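Local coordinates for protein transcriptional regulator (GntR family) (Enterococcus faecalis, PDB 3DDV) that probably regulates transcription as a GntR-family regulator, its UTRA domain probably sensing a small-molecule effector, at residues H82-A96 / G109-N123. Sequence-based numbering, arbitrary orientation.
Sequences HKIGHSNQTISAVQA and GDAILRVRQVSYFEN
Arg114 lies across from Ser92 in an antiparallel hydrogen-bonded pair, and its side chain illustrates how a long residue on a strand can pack along its neighbour. Arg114 CB starts beside Ser92, 3.6 Å from Ser92 OG. CG stands anti to the backbone N (chi1 -170°), and a bend at chi3 turns the guanidinium so that Ser92 OG lies over one of its faces, with Arg114 CZ and Arg114 NH2 each 3.6 Å from Ser92 OG. Arg114 NE meets a water at 3.3 Å; the same water donates to Thr90 O and hydrogen-bonds Ser92 OG at 2.6 Å, tying three residues of the two strands together. At the tip Arg114 NH1 passes close to Val94 CG2. Strands 84-95 and 111-121 are neighbours in the antiparallel sheet of the UTRA domain; strand 126-135 borders 111-121 on its other side, and a strand of the second subunit pairs with residues 88-91, continuing the sheet across the interface. The other face of the ladder carries Gln89 and Gln117, side by side with their amide planes 48° apart: Gln89 NE2 makes a weak hydrogen bond to Gln117 OE1, and Gln89 OE1 makes a weak hydrogen bond to Lys145 NZ of the second subunit. Further along, Ile91 CG2 touches Leu113 CD1, both side chains also meeting Phe141. Between Ile84 and Ser87 the register slips by one residue at a beta bulge. Beyond it, the His82 ring forms an offset stack on Phe121, planes 16° apart, with His82 CB 3.7 Å above the centre of the Phe121 ring.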
loop_
_atom_site.group_PDB
_atom_site.type_symbol
_atom_site.label_atom_id
_atom_site.label_comp_id
_atom_site.label_asym_id
_atom_site.label_seq_id
_atom_site.Cartn_x
_atom_site.Cartn_y
_atom_site.Cartn_z
ATOM N N HIS B 82 -13.025 -9.329 36.404
ATOM C CA HIS B 82 -13.066 -9.264 34.951
ATOM C C HIS B 82 -11.622 -9.370 34.518
ATOM O O HIS B 82 -10.696 -9.088 35.291
ATOM C CB HIS B 82 -13.578 -7.931 34.425
ATOM C CG HIS B 82 -15.056 -7.747 34.504
ATOM N ND1 HIS B 82 -15.632 -6.699 35.196
ATOM C CD2 HIS B 82 -16.074 -8.441 33.949
ATOM C CE1 HIS B 82 -16.947 -6.772 35.082
ATOM N NE2 HIS B 82 -17.240 -7.817 34.326
ATOM N N LYS B 83 -11.439 -9.753 33.268
ATOM C CA LYS B 83 -10.109 -9.820 32.705
ATOM C C LYS B 83 -9.960 -8.793 31.601
ATOM O O LYS B 83 -10.876 -8.565 30.805
ATOM C CB LYS B 83 -9.812 -11.233 32.180
ATOM C CG LYS B 83 -9.724 -12.304 33.276
ATOM C CD LYS B 83 -8.524 -12.062 34.230
ATOM C CE LYS B 83 -8.401 -13.128 35.314
ATOM N NZ LYS B 83 -7.023 -13.711 35.223
ATOM N N ILE B 84 -8.803 -8.160 31.590
ATOM C CA ILE B 84 -8.448 -7.246 30.529
ATOM C C ILE B 84 -8.383 -7.998 29.177
ATOM O O ILE B 84 -7.535 -8.860 28.999
ATOM C CB ILE B 84 -7.086 -6.534 30.857
ATOM C CG1 ILE B 84 -7.266 -5.656 32.119
ATOM C CG2 ILE B 84 -6.578 -5.741 29.627
ATOM C CD1 ILE B 84 -6.029 -4.881 32.533
ATOM N N GLY B 85 -9.290 -7.680 28.248
ATOM C CA GLY B 85 -9.344 -8.361 26.944
ATOM C C GLY B 85 -8.560 -7.666 25.833
ATOM O O GLY B 85 -7.403 -7.295 26.001
ATOM N N HIS B 86 -9.204 -7.469 24.694
ATOM C CA HIS B 86 -8.531 -6.856 23.555
ATOM C C HIS B 86 -8.294 -5.367 23.749
ATOM O O HIS B 86 -8.928 -4.724 24.589
ATOM C CB HIS B 86 -9.355 -7.090 22.285
ATOM C CG HIS B 86 -9.428 -8.539 21.897
ATOM N ND1 HIS B 86 -10.583 -9.131 21.418
ATOM C CD2 HIS B 86 -8.497 -9.528 21.966
ATOM C CE1 HIS B 86 -10.356 -10.417 21.199
ATOM N NE2 HIS B 86 -9.099 -10.684 21.528
ATOM N N SER B 87 -7.380 -4.808 22.970
ATOM C CA SER B 87 -7.284 -3.354 22.861
ATOM C C SER B 87 -7.017 -3.004 21.403
ATOM O O SER B 87 -6.652 -3.858 20.598
ATOM C CB SER B 87 -6.193 -2.798 23.771
ATOM O OG SER B 87 -4.934 -3.098 23.205
ATOM N N ASN B 88 -7.271 -1.758 21.039
ATOM C CA ASN B 88 -6.937 -1.307 19.708
ATOM C C ASN B 88 -6.431 0.148 19.711
ATOM O O ASN B 88 -6.679 0.918 20.624
ATOM C CB ASN B 88 -8.071 -1.647 18.733
ATOM C CG ASN B 88 -9.292 -0.833 18.949
ATOM O OD1 ASN B 88 -9.272 0.398 18.757
ATOM N ND2 ASN B 88 -10.398 -1.496 19.314
ATOM N N GLN B 89 -5.618 0.474 18.735
ATOM C CA GLN B 89 -4.825 1.679 18.757
ATOM C C GLN B 89 -4.820 2.289 17.377
ATOM O O GLN B 89 -4.812 1.588 16.389
ATOM C CB GLN B 89 -3.396 1.322 19.129
ATOM C CG GLN B 89 -3.164 1.155 20.574
ATOM C CD GLN B 89 -1.849 0.488 20.853
ATOM O OE1 GLN B 89 -1.435 -0.395 20.081
ATOM N NE2 GLN B 89 -1.179 0.883 21.955
ATOM N N THR B 90 -4.806 3.601 17.318
ATOM C CA THR B 90 -4.777 4.315 16.053
ATOM C C THR B 90 -3.693 5.338 16.199
ATOM O O THR B 90 -3.772 6.217 17.059
ATOM C CB THR B 90 -6.124 4.976 15.742
ATOM O OG1 THR B 90 -7.150 3.985 15.855
ATOM C CG2 THR B 90 -6.167 5.570 14.315
ATOM N N ILE B 91 -2.655 5.183 15.391
ATOM C CA ILE B 91 -1.460 5.992 15.483
ATOM C C ILE B 91 -1.428 7.015 14.374
ATOM O O ILE B 91 -1.588 6.674 13.227
ATOM C CB ILE B 91 -0.233 5.117 15.380
ATOM C CG1 ILE B 91 -0.330 3.992 16.416
ATOM C CG2 ILE B 91 1.032 5.943 15.584
ATOM C CD1 ILE B 91 0.808 3.065 16.297
ATOM N N SER B 92 -1.258 8.283 14.728
ATOM C CA SER B 92 -1.145 9.334 13.726
ATOM C C SER B 92 -0.124 10.331 14.192
ATOM O O SER B 92 0.387 10.230 15.285
ATOM C CB SER B 92 -2.491 10.025 13.533
ATOM O OG SER B 92 -2.995 10.486 14.778
ATOM N N ALA B 93 0.157 11.291 13.341
ATOM C CA ALA B 93 1.121 12.332 13.581
ATOM C C ALA B 93 0.398 13.683 13.550
ATOM O O ALA B 93 -0.391 13.932 12.680
ATOM C CB ALA B 93 2.146 12.289 12.519
ATOM N N VAL B 94 0.687 14.553 14.505
ATOM C CA VAL B 94 0.002 15.824 14.629
ATOM C C VAL B 94 0.962 16.907 15.111
ATOM O O VAL B 94 1.919 16.636 15.793
ATOM C CB VAL B 94 -1.160 15.676 15.617
ATOM C CG1 VAL B 94 -1.706 17.002 15.993
ATOM C CG2 VAL B 94 -2.258 14.848 14.967
ATOM N N GLN B 95 0.700 18.149 14.752
ATOM C CA GLN B 95 1.481 19.271 15.301
ATOM C C GLN B 95 1.104 19.588 16.741
ATOM O O GLN B 95 -0.060 19.518 17.089
ATOM C CB GLN B 95 1.216 20.515 14.471
ATOM C CG GLN B 95 1.234 20.270 12.991
ATOM C CD GLN B 95 1.621 21.500 12.279
ATOM O OE1 GLN B 95 0.770 22.246 11.833
ATOM N NE2 GLN B 95 2.919 21.778 12.235
ATOM N N ALA B 96 2.065 19.978 17.567
ATOM C CA ALA B 96 1.766 20.350 18.965
ATOM C C ALA B 96 0.949 21.620 19.026
ATOM O O ALA B 96 1.287 22.601 18.371
ATOM C CB ALA B 96 3.030 20.542 19.729
ATOM N N GLY B 109 3.640 23.689 16.895
ATOM C CA GLY B 109 4.125 23.243 15.619
ATOM C C GLY B 109 4.893 21.944 15.659
ATOM O O GLY B 109 4.893 21.203 14.683
ATOM N N ASP B 110 5.556 21.657 16.766
ATOM C CA ASP B 110 6.424 20.491 16.852
ATOM C C ASP B 110 5.658 19.202 16.667
ATOM O O ASP B 110 4.467 19.142 16.855
ATOM C CB ASP B 110 7.163 20.464 18.204
ATOM C CG ASP B 110 8.430 21.295 18.205
ATOM O OD1 ASP B 110 8.774 21.798 17.127
ATOM O OD2 ASP B 110 9.086 21.432 19.270
ATOM N N ALA B 111 6.387 18.164 16.320
ATOM C CA ALA B 111 5.813 16.922 15.824
ATOM C C ALA B 111 5.363 15.994 16.928
ATOM O O ALA B 111 6.183 15.584 17.770
ATOM C CB ALA B 111 6.858 16.197 14.977
ATOM N N ILE B 112 4.093 15.591 16.885
ATOM C CA ILE B 112 3.514 14.735 17.934
ATOM C C ILE B 112 3.082 13.411 17.376
ATOM O O ILE B 112 2.446 13.355 16.343
ATOM C CB ILE B 112 2.261 15.363 18.575
ATOM C CG1 ILE B 112 2.631 16.627 19.392
ATOM C CG2 ILE B 112 1.561 14.332 19.383
ATOM C CD1 ILE B 112 3.561 16.394 20.590
ATOM N N LEU B 113 3.450 12.341 18.064
ATOM C CA LEU B 113 2.957 11.028 17.706
ATOM C C LEU B 113 1.758 10.826 18.592
ATOM O O LEU B 113 1.876 10.851 19.829
ATOM C CB LEU B 113 3.980 9.911 17.972
ATOM C CG LEU B 113 3.381 8.563 17.570
ATOM C CD1 LEU B 113 3.505 8.435 16.055
ATOM C CD2 LEU B 113 3.982 7.423 18.270
ATOM N N ARG B 114 0.614 10.612 17.961
ATOM C CA ARG B 114 -0.622 10.500 18.690
ATOM C C ARG B 114 -1.111 9.109 18.670
ATOM O O ARG B 114 -1.234 8.508 17.627
ATOM C CB ARG B 114 -1.702 11.329 18.059
ATOM C CG ARG B 114 -2.924 11.395 18.970
ATOM C CD ARG B 114 -3.836 12.509 18.604
ATOM N NE ARG B 114 -4.690 11.996 17.586
ATOM C CZ ARG B 114 -5.206 12.725 16.604
ATOM N NH1 ARG B 114 -4.929 14.020 16.532
ATOM N NH2 ARG B 114 -5.999 12.157 15.683
ATOM N N VAL B 115 -1.440 8.610 19.834
ATOM C CA VAL B 115 -2.041 7.296 19.925
ATOM C C VAL B 115 -3.353 7.437 20.639
ATOM O O VAL B 115 -3.399 7.948 21.736
ATOM C CB VAL B 115 -1.157 6.311 20.720
ATOM C CG1 VAL B 115 -1.764 4.905 20.676
ATOM C CG2 VAL B 115 0.195 6.336 20.160
ATOM N N ARG B 116 -4.407 6.973 20.012
ATOM C CA ARG B 116 -5.669 6.857 20.661
ATOM C C ARG B 116 -5.976 5.389 20.787
ATOM O O ARG B 116 -5.888 4.645 19.819
ATOM C CB ARG B 116 -6.754 7.472 19.793
ATOM C CG ARG B 116 -6.660 8.982 19.555
ATOM C CD ARG B 116 -8.004 9.436 19.251
ATOM N NE ARG B 116 -8.118 10.536 18.312
ATOM C CZ ARG B 116 -8.154 11.809 18.666
ATOM N NH1 ARG B 116 -7.993 12.197 19.966
ATOM N NH2 ARG B 116 -8.315 12.704 17.708
ATOM N N GLN B 117 -6.459 5.002 21.950
ATOM C CA GLN B 117 -6.682 3.611 22.244
ATOM C C GLN B 117 -7.974 3.372 23.020
ATOM O O GLN B 117 -8.273 4.133 23.911
ATOM C CB GLN B 117 -5.522 3.179 23.069
ATOM C CG GLN B 117 -5.802 2.122 24.069
ATOM C CD GLN B 117 -4.485 1.600 24.663
ATOM O OE1 GLN B 117 -3.448 1.474 23.984
ATOM N NE2 GLN B 117 -4.519 1.355 25.946
ATOM N N VAL B 118 -8.725 2.332 22.648
ATOM C CA VAL B 118 -9.798 1.769 23.469
ATOM C C VAL B 118 -9.429 0.361 23.936
ATOM O O VAL B 118 -8.938 -0.426 23.149
ATOM C CB VAL B 118 -11.112 1.665 22.723
ATOM C CG1 VAL B 118 -12.174 1.125 23.658
ATOM C CG2 VAL B 118 -11.500 2.992 22.191
ATOM N N SER B 119 -9.690 0.045 25.196
ATOM C CA SER B 119 -9.374 -1.252 25.747
ATOM C C SER B 119 -10.635 -1.851 26.299
ATOM O O SER B 119 -11.517 -1.137 26.808
ATOM C CB SER B 119 -8.370 -1.145 26.892
ATOM O OG SER B 119 -7.187 -0.508 26.470
ATOM N N TYR B 120 -10.708 -3.174 26.231
ATOM C CA TYR B 120 -11.940 -3.875 26.543
ATOM C C TYR B 120 -11.737 -5.000 27.545
ATOM O O TYR B 120 -10.660 -5.584 27.636
ATOM C CB TYR B 120 -12.510 -4.477 25.258
ATOM C CG TYR B 120 -12.752 -3.492 24.169
ATOM C CD1 TYR B 120 -14.016 -2.972 23.956
ATOM C CD2 TYR B 120 -11.726 -3.083 23.351
ATOM C CE1 TYR B 120 -14.256 -2.060 22.939
ATOM C CE2 TYR B 120 -11.946 -2.162 22.347
ATOM C CZ TYR B 120 -13.209 -1.662 22.144
ATOM O OH TYR B 120 -13.422 -0.752 21.149
ATOM N N PHE B 121 -12.792 -5.354 28.266
ATOM C CA PHE B 121 -12.741 -6.595 29.015
ATOM C C PHE B 121 -12.883 -7.803 28.070
ATOM O O PHE B 121 -13.467 -7.703 26.965
ATOM C CB PHE B 121 -13.811 -6.620 30.118
ATOM C CG PHE B 121 -13.503 -5.702 31.266
ATOM C CD1 PHE B 121 -12.191 -5.564 31.746
ATOM C CD2 PHE B 121 -14.502 -4.976 31.874
ATOM C CE1 PHE B 121 -11.897 -4.721 32.834
ATOM C CE2 PHE B 121 -14.222 -4.130 32.948
ATOM C CZ PHE B 121 -12.922 -4.007 33.434
ATOM N N GLU B 122 -12.373 -8.949 28.521
ATOM C CA GLU B 122 -12.636 -10.209 27.835
ATOM C C GLU B 122 -14.106 -10.358 27.517
ATOM O O GLU B 122 -14.431 -11.059 26.595
ATOM C CB GLU B 122 -12.113 -11.411 28.626
ATOM C CG GLU B 122 -10.586 -11.390 28.674
ATOM C CD GLU B 122 -9.947 -12.684 29.147
ATOM O OE1 GLU B 122 -10.632 -13.438 29.881
ATOM O OE2 GLU B 122 -8.758 -12.920 28.805
ATOM N N ASN B 123 -15.010 -9.689 28.229
ATOM C CA ASN B 123 -16.403 -9.822 27.861
ATOM C C ASN B 123 -16.901 -8.781 26.872
ATOM O O ASN B 123 -18.122 -8.632 26.698
ATOM C CB ASN B 123 -17.283 -9.874 29.105
ATOM C CG ASN B 123 -17.371 -8.539 29.846
ATOM O OD1 ASN B 123 -17.369 -7.450 29.249
ATOM N ND2 ASN B 123 -17.487 -8.630 31.173
HETATM O O HOH W 1 -14.348 -10.053 31.398
HETATM O O HOH W 2 -4.101 8.938 16.556
#